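Local coordinates for fucolectin-related protein (Streptococcus pneumoniae, PDB 2WMF) that probably hydrolyses host carbohydrate antigens, blood-group structures among them, as a family 98 glycoside hydrolase, at residues L117-A122 / K144-I149; G174-W179 / N206-T211; Q354-N359 / S404-Y409; G369-L374 / S412-L417; N526-T531 / H553-E558. All coordinates share one frame; numbering follows the deposited sequence.

Interaction 1 of 5, residues L117-A122 / K144-I149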
# COMPACT_ATOMS: atom_id res chain seq x y z
N LEU A 117 -13.90 -9.04 9.50
CA LEU A 117 -15.07 -9.24 8.64
C LEU A 117 -15.36 -7.96 7.86
O LEU A 117 -15.38 -6.89 8.44
CB LEU A 117 -16.33 -9.56 9.45
CG LEU A 117 -16.31 -10.71 10.45
CD1 LEU A 117 -17.71 -10.81 11.10
CD2 LEU A 117 -15.88 -11.97 9.73
N VAL A 118 -15.58 -8.09 6.56
CA VAL A 118 -16.09 -6.97 5.74
C VAL A 118 -17.59 -6.92 5.96
O VAL A 118 -18.31 -7.84 5.54
CB VAL A 118 -15.79 -7.14 4.25
CG1 VAL A 118 -16.36 -5.94 3.48
CG2 VAL A 118 -14.26 -7.34 3.97
N ILE A 119 -18.06 -5.89 6.65
CA ILE A 119 -19.49 -5.72 6.97
C ILE A 119 -20.16 -4.54 6.29
O ILE A 119 -21.38 -4.40 6.38
CB ILE A 119 -19.77 -5.70 8.49
CG1 ILE A 119 -19.26 -4.40 9.14
CG2 ILE A 119 -19.14 -6.99 9.17
CD1 ILE A 119 -19.73 -4.24 10.56
N MET A 120 -19.38 -3.69 5.62
CA MET A 120 -19.90 -2.56 4.88
C MET A 120 -19.18 -2.43 3.53
O MET A 120 -17.97 -2.61 3.47
CB MET A 120 -19.69 -1.23 5.64
CG MET A 120 -20.56 -1.01 6.90
SD MET A 120 -20.20 0.55 7.69
CE MET A 120 -21.10 1.71 6.64
N SER A 121 -19.96 -2.19 2.47
CA SER A 121 -19.40 -1.92 1.15
C SER A 121 -20.45 -1.37 0.18
O SER A 121 -21.64 -1.63 0.33
CB SER A 121 -18.81 -3.19 0.55
OG SER A 121 -18.04 -2.90 -0.61
N ALA A 122 -19.96 -0.57 -0.76
CA ALA A 122 -20.72 -0.13 -1.93
C ALA A 122 -22.10 0.43 -1.56
O ALA A 122 -23.12 0.09 -2.19
CB ALA A 122 -20.81 -1.28 -2.96
N LYS A 144 -11.00 -9.74 15.27
CA LYS A 144 -10.14 -8.60 15.56
C LYS A 144 -10.71 -7.26 15.12
O LYS A 144 -10.23 -6.22 15.56
CB LYS A 144 -8.73 -8.79 14.92
CG LYS A 144 -8.04 -10.09 15.33
CD LYS A 144 -7.86 -10.11 16.86
CE LYS A 144 -6.91 -11.19 17.28
NZ LYS A 144 -7.38 -12.40 16.75
N GLY A 145 -11.79 -7.27 14.35
CA GLY A 145 -12.38 -6.04 13.85
C GLY A 145 -13.16 -6.26 12.59
O GLY A 145 -13.44 -7.39 12.18
N VAL A 146 -13.49 -5.14 11.95
CA VAL A 146 -14.34 -5.15 10.76
C VAL A 146 -13.84 -4.11 9.75
O VAL A 146 -13.13 -3.19 10.11
CB VAL A 146 -15.83 -4.90 11.08
CG1 VAL A 146 -16.33 -5.99 12.02
CG2 VAL A 146 -16.08 -3.49 11.67
N LEU A 147 -14.29 -4.27 8.51
CA LEU A 147 -13.92 -3.40 7.39
C LEU A 147 -15.14 -2.82 6.69
O LEU A 147 -16.17 -3.49 6.53
CB LEU A 147 -13.12 -4.16 6.37
CG LEU A 147 -11.74 -4.66 6.82
CD1 LEU A 147 -11.65 -6.18 6.81
CD2 LEU A 147 -10.64 -3.98 5.96
N ASN A 148 -14.98 -1.54 6.29
CA ASN A 148 -15.84 -0.87 5.36
C ASN A 148 -14.96 -0.59 4.14
O ASN A 148 -13.90 0.03 4.27
CB ASN A 148 -16.31 0.44 5.97
CG ASN A 148 -17.22 1.26 5.06
OD1 ASN A 148 -17.50 0.87 3.93
ND2 ASN A 148 -17.70 2.40 5.57
N ILE A 149 -15.39 -1.04 2.98
CA ILE A 149 -14.58 -0.95 1.76
C ILE A 149 -15.39 -0.40 0.60
O ILE A 149 -16.42 -0.97 0.28
CB ILE A 149 -14.03 -2.37 1.36
CG1 ILE A 149 -13.19 -2.99 2.48
CG2 ILE A 149 -13.13 -2.27 0.10
CD1 ILE A 149 -12.60 -4.38 2.15

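Interaction 2 of 5, residues G174-W179 / N206-T211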
# COMPACT_ATOMS: atom_id res chain seq x y z
N GLY A 174 -11.82 -3.53 22.17
CA GLY A 174 -10.40 -3.42 21.82
C GLY A 174 -10.09 -3.79 20.39
O GLY A 174 -8.96 -4.14 20.06
N ALA A 175 -11.11 -3.69 19.54
CA ALA A 175 -11.01 -4.07 18.15
C ALA A 175 -10.73 -2.87 17.25
O ALA A 175 -10.72 -1.71 17.71
CB ALA A 175 -12.29 -4.79 17.73
N HIS A 176 -10.50 -3.15 15.96
CA HIS A 176 -10.26 -2.07 14.96
C HIS A 176 -11.35 -2.03 13.88
O HIS A 176 -11.77 -3.06 13.37
CB HIS A 176 -8.91 -2.26 14.28
CG HIS A 176 -7.74 -1.93 15.15
ND1 HIS A 176 -7.09 -2.87 15.93
CD2 HIS A 176 -7.10 -0.75 15.36
CE1 HIS A 176 -6.11 -2.27 16.60
NE2 HIS A 176 -6.09 -0.98 16.26
N PHE A 177 -11.75 -0.82 13.54
CA PHE A 177 -12.61 -0.53 12.40
C PHE A 177 -11.68 0.02 11.32
O PHE A 177 -11.00 1.03 11.52
CB PHE A 177 -13.67 0.51 12.76
CG PHE A 177 -14.70 0.78 11.66
CD1 PHE A 177 -15.82 -0.00 11.55
CD2 PHE A 177 -14.47 1.77 10.69
CE1 PHE A 177 -16.77 0.20 10.55
CE2 PHE A 177 -15.40 2.00 9.70
CZ PHE A 177 -16.53 1.21 9.60
N ILE A 178 -11.68 -0.66 10.18
CA ILE A 178 -10.76 -0.33 9.06
C ILE A 178 -11.60 0.10 7.86
O ILE A 178 -12.39 -0.69 7.33
CB ILE A 178 -9.83 -1.51 8.69
CG1 ILE A 178 -9.05 -1.97 9.93
CG2 ILE A 178 -8.85 -1.11 7.52
CD1 ILE A 178 -8.05 -3.06 9.67
N TRP A 179 -11.39 1.36 7.44
CA TRP A 179 -12.17 1.95 6.34
C TRP A 179 -11.28 2.23 5.11
O TRP A 179 -10.44 3.11 5.18
CB TRP A 179 -12.85 3.27 6.80
CG TRP A 179 -13.91 3.80 5.87
CD1 TRP A 179 -14.07 3.51 4.53
CD2 TRP A 179 -14.95 4.73 6.20
NE1 TRP A 179 -15.13 4.21 4.02
CE2 TRP A 179 -15.68 4.97 5.02
CE3 TRP A 179 -15.32 5.39 7.38
CZ2 TRP A 179 -16.79 5.82 5.00
CZ3 TRP A 179 -16.39 6.23 7.37
CH2 TRP A 179 -17.12 6.46 6.18
N ASN A 206 -8.97 2.97 17.88
CA ASN A 206 -9.58 1.78 17.25
C ASN A 206 -9.86 1.97 15.77
O ASN A 206 -10.41 1.07 15.14
CB ASN A 206 -10.89 1.46 17.95
CG ASN A 206 -10.71 1.25 19.45
OD1 ASN A 206 -10.46 0.12 19.93
ND2 ASN A 206 -10.85 2.32 20.19
N LEU A 207 -9.45 3.12 15.22
CA LEU A 207 -9.80 3.47 13.84
C LEU A 207 -8.55 3.41 12.94
O LEU A 207 -7.52 3.95 13.29
CB LEU A 207 -10.38 4.88 13.76
CG LEU A 207 -10.89 5.42 12.41
CD1 LEU A 207 -11.95 4.45 11.79
CD2 LEU A 207 -11.40 6.86 12.54
N VAL A 208 -8.70 2.80 11.78
CA VAL A 208 -7.71 2.85 10.70
C VAL A 208 -8.40 3.42 9.46
O VAL A 208 -9.42 2.85 9.03
CB VAL A 208 -7.17 1.47 10.34
CG1 VAL A 208 -6.11 1.61 9.25
CG2 VAL A 208 -6.64 0.74 11.62
N LEU A 209 -7.89 4.53 8.93
CA LEU A 209 -8.41 5.11 7.68
C LEU A 209 -7.37 4.76 6.60
O LEU A 209 -6.15 4.82 6.83
CB LEU A 209 -8.65 6.61 7.83
CG LEU A 209 -9.74 6.99 8.86
CD1 LEU A 209 -9.90 8.53 9.03
CD2 LEU A 209 -11.05 6.24 8.54
N ALA A 210 -7.84 4.36 5.43
CA ALA A 210 -6.95 3.80 4.41
C ALA A 210 -7.40 4.09 2.99
O ALA A 210 -8.58 4.22 2.71
CB ALA A 210 -6.77 2.25 4.64
N THR A 211 -6.43 4.15 2.10
CA THR A 211 -6.72 4.47 0.73
C THR A 211 -7.23 3.23 -0.03
O THR A 211 -7.17 2.10 0.44
CB THR A 211 -5.43 5.02 0.02
OG1 THR A 211 -4.50 3.93 -0.16
CG2 THR A 211 -4.75 6.16 0.83

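Interaction 3 of 5, residues Q354-N359 / S404-Y409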
# COMPACT_ATOMS: atom_id res chain seq x y z
N GLN A 354 1.25 18.88 -9.50
CA GLN A 354 2.08 19.12 -10.71
C GLN A 354 3.26 20.03 -10.36
O GLN A 354 3.14 20.99 -9.57
CB GLN A 354 1.23 19.78 -11.77
CG GLN A 354 0.09 18.95 -12.23
CD GLN A 354 0.47 17.95 -13.28
OE1 GLN A 354 1.59 17.98 -13.82
NE2 GLN A 354 -0.46 17.07 -13.61
N GLY A 355 4.42 19.74 -10.91
CA GLY A 355 5.61 20.48 -10.54
C GLY A 355 6.24 20.20 -9.21
O GLY A 355 7.36 20.63 -8.96
N LEU A 356 5.52 19.48 -8.35
CA LEU A 356 6.03 19.12 -7.04
C LEU A 356 6.43 17.68 -7.04
O LEU A 356 7.62 17.36 -7.07
CB LEU A 356 5.00 19.40 -5.90
CG LEU A 356 4.75 20.85 -5.60
CD1 LEU A 356 3.51 20.98 -4.68
CD2 LEU A 356 6.05 21.49 -5.05
N TYR A 357 5.45 16.78 -7.06
CA TYR A 357 5.80 15.40 -6.94
C TYR A 357 4.93 14.34 -7.55
O TYR A 357 5.24 13.15 -7.43
CB TYR A 357 6.09 15.09 -5.51
CG TYR A 357 4.96 15.09 -4.49
CD1 TYR A 357 4.08 14.03 -4.38
CD2 TYR A 357 4.85 16.11 -3.56
CE1 TYR A 357 3.07 14.02 -3.39
CE2 TYR A 357 3.85 16.09 -2.56
CZ TYR A 357 3.01 15.03 -2.47
OH TYR A 357 2.08 14.99 -1.47
N SER A 358 3.85 14.74 -8.21
CA SER A 358 3.10 13.80 -9.03
C SER A 358 2.59 14.53 -10.26
O SER A 358 1.79 15.49 -10.16
CB SER A 358 1.89 13.19 -8.29
OG SER A 358 1.19 12.30 -9.17
N ASN A 359 3.01 14.03 -11.43
CA ASN A 359 2.53 14.52 -12.72
C ASN A 359 1.19 13.87 -13.10
O ASN A 359 0.53 14.29 -14.06
CB ASN A 359 3.56 14.23 -13.84
CG ASN A 359 4.91 14.94 -13.64
OD1 ASN A 359 5.97 14.39 -14.04
ND2 ASN A 359 4.89 16.15 -13.10
N SER A 404 1.05 31.58 -5.86
CA SER A 404 1.25 32.20 -7.16
C SER A 404 2.58 31.70 -7.74
O SER A 404 2.72 31.60 -8.97
CB SER A 404 1.25 33.73 -7.07
OG SER A 404 2.41 34.21 -6.38
N SER A 405 3.54 31.37 -6.87
CA SER A 405 4.72 30.63 -7.29
C SER A 405 4.95 29.45 -6.32
O SER A 405 5.90 29.37 -5.55
CB SER A 405 5.94 31.53 -7.35
OG SER A 405 6.21 32.00 -6.06
N LYS A 406 4.04 28.51 -6.46
CA LYS A 406 3.93 27.37 -5.58
C LYS A 406 5.25 26.58 -5.46
O LYS A 406 5.72 26.27 -4.35
CB LYS A 406 2.82 26.47 -6.15
CG LYS A 406 2.71 25.12 -5.51
CD LYS A 406 1.69 24.24 -6.23
CE LYS A 406 2.27 23.74 -7.57
NZ LYS A 406 1.30 23.00 -8.42
N VAL A 407 5.82 26.22 -6.61
CA VAL A 407 7.02 25.38 -6.60
C VAL A 407 8.22 26.11 -6.00
O VAL A 407 8.95 25.56 -5.15
CB VAL A 407 7.33 24.80 -8.02
CG1 VAL A 407 8.68 24.09 -8.03
CG2 VAL A 407 6.21 23.87 -8.45
N ASN A 408 8.44 27.35 -6.42
CA ASN A 408 9.54 28.13 -5.85
C ASN A 408 9.38 28.28 -4.33
O ASN A 408 10.35 28.18 -3.58
CB ASN A 408 9.62 29.50 -6.53
CG ASN A 408 10.17 29.43 -7.95
OD1 ASN A 408 10.76 28.42 -8.36
ND2 ASN A 408 9.95 30.50 -8.72
N TYR A 409 8.15 28.53 -3.88
CA TYR A 409 7.93 28.71 -2.44
C TYR A 409 8.21 27.43 -1.66
O TYR A 409 8.95 27.42 -0.68
CB TYR A 409 6.52 29.21 -2.14
CG TYR A 409 6.36 29.39 -0.65
CD1 TYR A 409 7.07 30.38 0.01
CD2 TYR A 409 5.57 28.52 0.10
CE1 TYR A 409 6.98 30.53 1.36
CE2 TYR A 409 5.45 28.65 1.46
CZ TYR A 409 6.16 29.66 2.11
OH TYR A 409 6.07 29.76 3.49

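Interaction 4 of 5, residues G369-L374 / S412-L417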
# COMPACT_ATOMS: atom_id res chain seq x y z
N GLY A 369 10.75 12.70 -4.15
CA GLY A 369 10.63 12.49 -2.72
C GLY A 369 10.96 13.70 -1.86
O GLY A 369 10.93 13.60 -0.66
N ARG A 370 11.29 14.82 -2.51
CA ARG A 370 11.77 16.05 -1.88
C ARG A 370 10.85 16.58 -0.77
O ARG A 370 11.33 17.20 0.19
CB ARG A 370 11.98 17.14 -2.95
CG ARG A 370 12.52 18.46 -2.42
CD ARG A 370 12.88 19.33 -3.61
NE ARG A 370 13.31 20.66 -3.22
CZ ARG A 370 13.82 21.55 -4.06
NH1 ARG A 370 13.93 21.25 -5.35
NH2 ARG A 370 14.17 22.75 -3.63
N TYR A 371 9.54 16.42 -0.93
CA TYR A 371 8.55 17.03 -0.04
C TYR A 371 7.85 15.95 0.80
O TYR A 371 6.93 16.26 1.55
CB TYR A 371 7.49 17.80 -0.86
CG TYR A 371 8.08 18.59 -2.02
CD1 TYR A 371 8.58 19.88 -1.84
CD2 TYR A 371 8.19 18.02 -3.29
CE1 TYR A 371 9.17 20.59 -2.88
CE2 TYR A 371 8.79 18.74 -4.36
CZ TYR A 371 9.27 20.00 -4.15
OH TYR A 371 9.81 20.66 -5.23
N HIS A 372 8.28 14.69 0.68
CA HIS A 372 7.56 13.56 1.26
C HIS A 372 6.12 13.58 0.72
O HIS A 372 5.88 14.16 -0.32
CB HIS A 372 7.60 13.64 2.80
CG HIS A 372 8.96 13.94 3.34
ND1 HIS A 372 9.95 13.00 3.39
CD2 HIS A 372 9.49 15.09 3.82
CE1 HIS A 372 11.06 13.56 3.85
NE2 HIS A 372 10.81 14.82 4.15
N ILE A 373 5.20 12.96 1.43
CA ILE A 373 3.75 13.26 1.25
C ILE A 373 3.48 14.59 1.99
O ILE A 373 3.72 14.71 3.21
CB ILE A 373 2.85 12.15 1.81
CG1 ILE A 373 2.92 10.90 0.92
CG2 ILE A 373 1.41 12.63 1.94
CD1 ILE A 373 2.40 9.62 1.61
N LEU A 374 3.03 15.61 1.27
CA LEU A 374 2.65 16.89 1.89
C LEU A 374 1.28 16.70 2.60
O LEU A 374 0.30 16.31 1.96
CB LEU A 374 2.55 17.99 0.83
CG LEU A 374 3.83 18.69 0.44
CD1 LEU A 374 3.64 19.55 -0.83
CD2 LEU A 374 4.28 19.60 1.63
N SER A 412 11.74 26.69 -1.28
CA SER A 412 12.43 27.52 -0.29
C SER A 412 12.38 26.90 1.13
O SER A 412 13.15 27.30 2.01
CB SER A 412 11.90 28.96 -0.27
OG SER A 412 10.69 29.10 0.43
N LEU A 413 11.45 25.97 1.32
CA LEU A 413 11.26 25.27 2.58
C LEU A 413 11.85 23.86 2.62
O LEU A 413 12.32 23.42 3.67
CB LEU A 413 9.76 25.21 2.94
CG LEU A 413 8.97 26.50 3.01
CD1 LEU A 413 7.51 26.17 3.33
CD2 LEU A 413 9.56 27.44 4.07
N TYR A 414 11.78 23.14 1.49
CA TYR A 414 12.28 21.79 1.38
C TYR A 414 13.48 21.85 0.44
O TYR A 414 13.32 21.99 -0.75
CB TYR A 414 11.21 20.89 0.75
CG TYR A 414 10.03 20.59 1.65
CD1 TYR A 414 10.04 19.47 2.48
CD2 TYR A 414 8.89 21.39 1.63
CE1 TYR A 414 8.94 19.17 3.29
CE2 TYR A 414 7.80 21.08 2.46
CZ TYR A 414 7.83 19.96 3.28
OH TYR A 414 6.75 19.69 4.13
N PRO A 415 14.70 21.73 0.98
CA PRO A 415 15.86 21.76 0.09
C PRO A 415 15.93 20.58 -0.87
O PRO A 415 15.40 19.49 -0.60
CB PRO A 415 17.03 21.68 1.05
CG PRO A 415 16.50 21.26 2.30
CD PRO A 415 15.08 21.65 2.39
N LYS A 416 16.58 20.83 -2.00
CA LYS A 416 16.80 19.77 -3.00
C LYS A 416 17.91 18.86 -2.47
O LYS A 416 18.99 19.35 -2.07
CB LYS A 416 17.17 20.38 -4.37
CG LYS A 416 17.13 19.35 -5.51
CD LYS A 416 17.53 20.00 -6.82
CE LYS A 416 17.65 18.98 -7.90
NZ LYS A 416 17.85 19.57 -9.26
N LEU A 417 17.62 17.56 -2.43
CA LEU A 417 18.52 16.60 -1.80
C LEU A 417 19.25 15.64 -2.72
O LEU A 417 20.16 14.94 -2.28
CB LEU A 417 17.78 15.76 -0.74
CG LEU A 417 17.03 16.54 0.34
CD1 LEU A 417 16.37 15.63 1.39
CD2 LEU A 417 17.98 17.59 1.02
O HOH W 1 13.71 18.21 1.25
O HOH W 2 6.36 17.09 4.10

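Interaction 5 of 5, residues N526-T531 / H553-E558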
# COMPACT_ATOMS: atom_id res chain seq x y z
N ASN A 526 13.18 -15.49 -15.49
CA ASN A 526 14.58 -15.68 -15.82
C ASN A 526 15.18 -14.60 -16.73
O ASN A 526 16.37 -14.67 -17.06
CB ASN A 526 14.81 -17.10 -16.35
CG ASN A 526 14.54 -18.16 -15.28
OD1 ASN A 526 13.60 -18.90 -15.38
ND2 ASN A 526 15.34 -18.18 -14.24
N ASP A 527 14.39 -13.59 -17.07
CA ASP A 527 14.91 -12.44 -17.82
C ASP A 527 15.46 -11.46 -16.76
O ASP A 527 14.69 -10.89 -16.00
CB ASP A 527 13.84 -11.71 -18.62
CG ASP A 527 13.16 -12.57 -19.70
OD1 ASP A 527 13.80 -13.33 -20.39
OD2 ASP A 527 11.95 -12.38 -19.93
N PHE A 528 16.77 -11.29 -16.71
CA PHE A 528 17.39 -10.38 -15.74
C PHE A 528 17.49 -8.97 -16.34
O PHE A 528 17.62 -8.78 -17.55
CB PHE A 528 18.78 -10.83 -15.33
CG PHE A 528 18.84 -12.15 -14.57
CD1 PHE A 528 17.70 -12.83 -14.17
CD2 PHE A 528 20.10 -12.67 -14.20
CE1 PHE A 528 17.80 -14.06 -13.48
CE2 PHE A 528 20.19 -13.86 -13.48
CZ PHE A 528 19.04 -14.55 -13.11
N ARG A 529 17.49 -7.96 -15.46
CA ARG A 529 17.64 -6.55 -15.82
C ARG A 529 18.74 -6.01 -14.89
O ARG A 529 18.90 -6.48 -13.77
CB ARG A 529 16.32 -5.76 -15.56
CG ARG A 529 15.12 -6.44 -16.15
CD ARG A 529 13.91 -5.53 -16.23
NE ARG A 529 13.40 -4.90 -15.02
CZ ARG A 529 12.70 -5.52 -14.05
NH1 ARG A 529 12.18 -4.80 -13.07
NH2 ARG A 529 12.56 -6.84 -14.01
N THR A 530 19.44 -4.98 -15.34
CA THR A 530 20.63 -4.50 -14.65
C THR A 530 20.38 -3.22 -13.82
O THR A 530 19.83 -2.22 -14.32
CB THR A 530 21.75 -4.19 -15.66
OG1 THR A 530 22.02 -5.39 -16.41
CG2 THR A 530 23.02 -3.76 -14.90
N THR A 531 20.79 -3.26 -12.56
CA THR A 531 20.84 -2.13 -11.66
C THR A 531 22.31 -1.89 -11.42
O THR A 531 23.03 -2.80 -11.05
CB THR A 531 20.16 -2.44 -10.30
OG1 THR A 531 18.80 -2.82 -10.51
CG2 THR A 531 20.23 -1.22 -9.39
N HIS A 553 18.58 -16.04 -9.11
CA HIS A 553 17.97 -14.86 -9.73
C HIS A 553 18.83 -13.60 -9.71
O HIS A 553 18.33 -12.48 -9.88
CB HIS A 553 16.56 -14.64 -9.13
CG HIS A 553 15.59 -15.66 -9.62
ND1 HIS A 553 14.71 -15.42 -10.64
CD2 HIS A 553 15.46 -16.97 -9.31
CE1 HIS A 553 14.05 -16.54 -10.92
NE2 HIS A 553 14.47 -17.49 -10.11
N TYR A 554 20.15 -13.78 -9.54
CA TYR A 554 21.06 -12.66 -9.76
C TYR A 554 22.50 -13.06 -10.06
O TYR A 554 22.96 -14.11 -9.63
CB TYR A 554 21.07 -11.72 -8.54
CG TYR A 554 21.78 -12.28 -7.32
CD1 TYR A 554 23.05 -11.85 -6.97
CD2 TYR A 554 21.17 -13.26 -6.52
CE1 TYR A 554 23.71 -12.36 -5.86
CE2 TYR A 554 21.83 -13.80 -5.40
CZ TYR A 554 23.11 -13.35 -5.09
OH TYR A 554 23.77 -13.88 -3.96
N THR A 555 23.15 -12.20 -10.82
CA THR A 555 24.58 -12.19 -10.99
C THR A 555 25.11 -10.78 -10.80
O THR A 555 24.36 -9.81 -10.76
CB THR A 555 25.02 -12.75 -12.36
OG1 THR A 555 24.59 -11.88 -13.40
CG2 THR A 555 24.46 -14.14 -12.59
N TYR A 556 26.43 -10.65 -10.61
CA TYR A 556 27.03 -9.32 -10.45
C TYR A 556 28.49 -9.27 -10.88
O TYR A 556 29.17 -10.30 -10.93
CB TYR A 556 26.87 -8.81 -9.00
CG TYR A 556 27.66 -9.59 -7.98
CD1 TYR A 556 28.91 -9.15 -7.56
CD2 TYR A 556 27.16 -10.76 -7.42
CE1 TYR A 556 29.65 -9.86 -6.62
CE2 TYR A 556 27.89 -11.49 -6.48
CZ TYR A 556 29.14 -11.03 -6.09
OH TYR A 556 29.85 -11.74 -5.14
N THR A 557 28.91 -8.06 -11.25
CA THR A 557 30.32 -7.74 -11.50
C THR A 557 30.68 -6.57 -10.61
O THR A 557 29.86 -5.70 -10.37
CB THR A 557 30.62 -7.42 -12.99
OG1 THR A 557 30.19 -6.09 -13.36
CG2 THR A 557 30.02 -8.46 -13.89
N GLU A 558 31.91 -6.59 -10.08
CA GLU A 558 32.44 -5.51 -9.24
C GLU A 558 33.55 -4.78 -10.00
O GLU A 558 34.23 -5.38 -10.85
CB GLU A 558 33.05 -6.08 -7.98
CG GLU A 558 32.05 -6.75 -7.09
CD GLU A 558 32.66 -7.31 -5.84
OE1 GLU A 558 33.09 -8.49 -5.88
OE2 GLU A 558 32.68 -6.60 -4.82

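Interaction 1 of 5, residues L117-A122 / K144-I149
Met120 runs obliquely across the side-chain amide of Asn148, its CB 3.5 Å from Asn148 OD1. A bend at chi3 (79°) brings Met120 CE back to 3.6 Å from Asn148 ND2, a fit that a flexible thioether chain makes easily, while Asn148 OD1 takes a hydrogen bond from Asn151. Met120 and Ile119 also reach Tyr166 on helix 159-172, and Ile119 sets CD1 against Val146 CG2 at 3.9 Å. On the other face of the sheet Val118 turns CG2 to Leu147 CD1 and, at about a right angle, to Ile149 CD1 (3.9 Å). These are neighbouring parallel strands of a beta-alpha-beta unit whose connection carries helix 130-139. A beta bulge at Ile119 shifts the register by one, and Leu147 O accepts from Ile119 N at 3.1 Å and weakly from Met120 N. Past the bulge Ser121 OG, anti to its own N (chi1 -169°), donates to Ile149 O at 2.7 Å. Branched aliphatic groups thus fill a buried interface, where the small serine hydroxyl gives a strand-end carbonyl a polar partner.

Interaction 2 of 5, residues G174-W179 / N206-T211
Phe177 and Trp179 are bonded through their backbones to Asn206, Val208 and Ala210, each using both its N-H and its carbonyl. Phe177 N donates to Asn206 O at 2.8 Å, almost along the C=O axis, and Phe177 O takes Val208 N at 2.9 Å. The pattern repeats two residues on: Trp179 N reaches Val208 O with an N-H...O angle of 170°, whereas Ala210 N meets Trp179 O at a more bent 135°. Beside these bonds the CA-H groups of His176 and Ile178 lean on Asn206 O and Val208 O. The alternation of bonding residues belongs to parallel strands, here the fifth and sixth of the eight that close the (beta/alpha)8, or TIM, barrel. Apolar contacts follow the two faces of the sheet. Ile178 and Val208 lie side by side and point the same way, with Ile178 CG1 3.9 Å from Val208 CB; beta-branched residues fill such strand positions compactly. On the other face Leu207 CD1 comes to the edge of the Phe177 ring, 3.8 Å from CD2, and Leu209 CD2 packs 3.9 Å from Trp179 CB. The indole itself, with CG anti to the backbone N (chi1 -167°), leads off toward Trp187 and Phe196, and its NE1 bonds to Asp181.

Interaction 3 of 5, residues Q354-N359 / S404-Y409
Lys406 and Val407, in the first turn of helix 406-413, take hold of the bend Gln354-Gly355-Leu356, so the contact is a helix start set against an irregular loop of the C-terminal family region. The close part is a small patch built on these two side chains. Lys406 leaves the helix with CG anti to its backbone N (chi1 170°) and kinks at chi3, which carries its ammonium group to Gln354 O; NZ donates to that oxygen at 3.0 Å, in the carbonyl plane. The same nitrogen also bonds to Phe352 O, so two loop carbonyls share one lysine. A long chain suits the place, because its methylenes are apolar on the way to the charge: Lys406 CD rests 4.0 Å from Leu356 CD1. Val407 presses CG2 to within 3.5 Å of Gly355 O and slides past Leu356 in the opposite direction, Val407 CG2 4.2 Å from Leu356 CD2. Gly355, at positive phi (75°), has no side chain, and its bareness leaves the valine methyl room against the loop backbone. Leu356 alone in this patch is buried, and it continues inward onto Tyr371. The solvent side is far looser. Gln354 and Gly355 are exposed residues, although their backbone takes part in the contact, and the glutamine side chain leads away from the helix, folding back over its own loop, where NE2 makes a weak bond of 3.0 Å to Asn359 O.

Interaction 4 of 5, residues G369-L374 / S412-L417
Tyr414 O is gripped twice by the guanidinium of Arg370, from NE at 2.8 Å and from NH2 at 3.1 Å. Both bonds lie in the guanidinium plane, a side-on hold that fixes the rotation of the group; the arginine reaches it fully extended, CG anti to the backbone N (chi1 -178°). One face of the guanidinium lies against the Lys416 backbone N, and Lys416 CB stands 3.5 Å from Arg370 NH1, the two long chains crossing at about a right angle. A water bonded to Arg370 O and Pro415 O adds a second bridge. Arg370 and Tyr371 occupy the corners of a type I turn, Gly369 to His372, which sets CA of Tyr371 over one face of the Tyr414 ring, 4.1 Å from its centroid, as a CH-pi contact. The Tyr371 ring turns its edge toward the face of the Tyr414 ring in an offset edge-to-face pair, with planes at 72° and centroids 5.6 Å apart. Leu374 CD2 approaches the phenol end, 3.5 Å from Tyr414 OH. A tyrosine suits this buried spot because its ring packs while its hydroxyl finds polar partners: a second water, shared with Tyr371 O, and the backbone N of Lys336 and Ala337, where strand 337-340 begins. Tyr371 and Leu374 also pack on Leu410 of helix 406-413, and Leu374 O bonds to Ser224 of helix 219-231.

Interaction 5 of 5, residues N526-T531 / H553-E558
Across this contact the backbones stay well apart, with CA of Asn526 7.0 Å from CA of His553 and CA of Phe528 7.4 Å from CA of Tyr554, so side chains must span the distance. Phe528 does most of it. Its ring, sent across with CG anti to the carbonyl carbon (chi1 -65°), meets the main chain where His553 passes into Tyr554: CZ is 3.5 Å from His553 C, and His553 O lies over one face, toward the rim. A large flat ring suits such a place, since it can lie against the peptide. At the outer end Asn526 ND2 comes within 3.9 Å of His553 CE1, the amide and imidazole planes 27° apart, while His553 ND1 bonds weakly to Asp525 O. Strand 566-573 runs between strands 529-536 and 554-561 in the antiparallel sheet, pairing with both, and the side chain of its Asn572 bonds to Thr530 on one strand and Thr555 on the other, the latter strand being outermost within this chain.

Overall arrangement
From the N terminus, interaction 1 closes a strand-helix-strand loop between the third and fourth barrel strands, and interaction 2 closes the next-but-one link, between the fifth and sixth. The two are in series yet touch, because strands 143-149 and 176-180 are neighbours in the sheet. Interactions 3 and 4 belong to the C-terminal family region and cross along the chain: residues 354-374 form one long loop, and both its contacts use helix 406-413. They touch where Tyr357 OH meets Leu374 N, and helix 219-231 of the barrel lies beside both. Interaction 5 comes last and closes a connection that passes through strand 546-549 of the second antiparallel sheet, its centre about 33 Å from that of interaction 4.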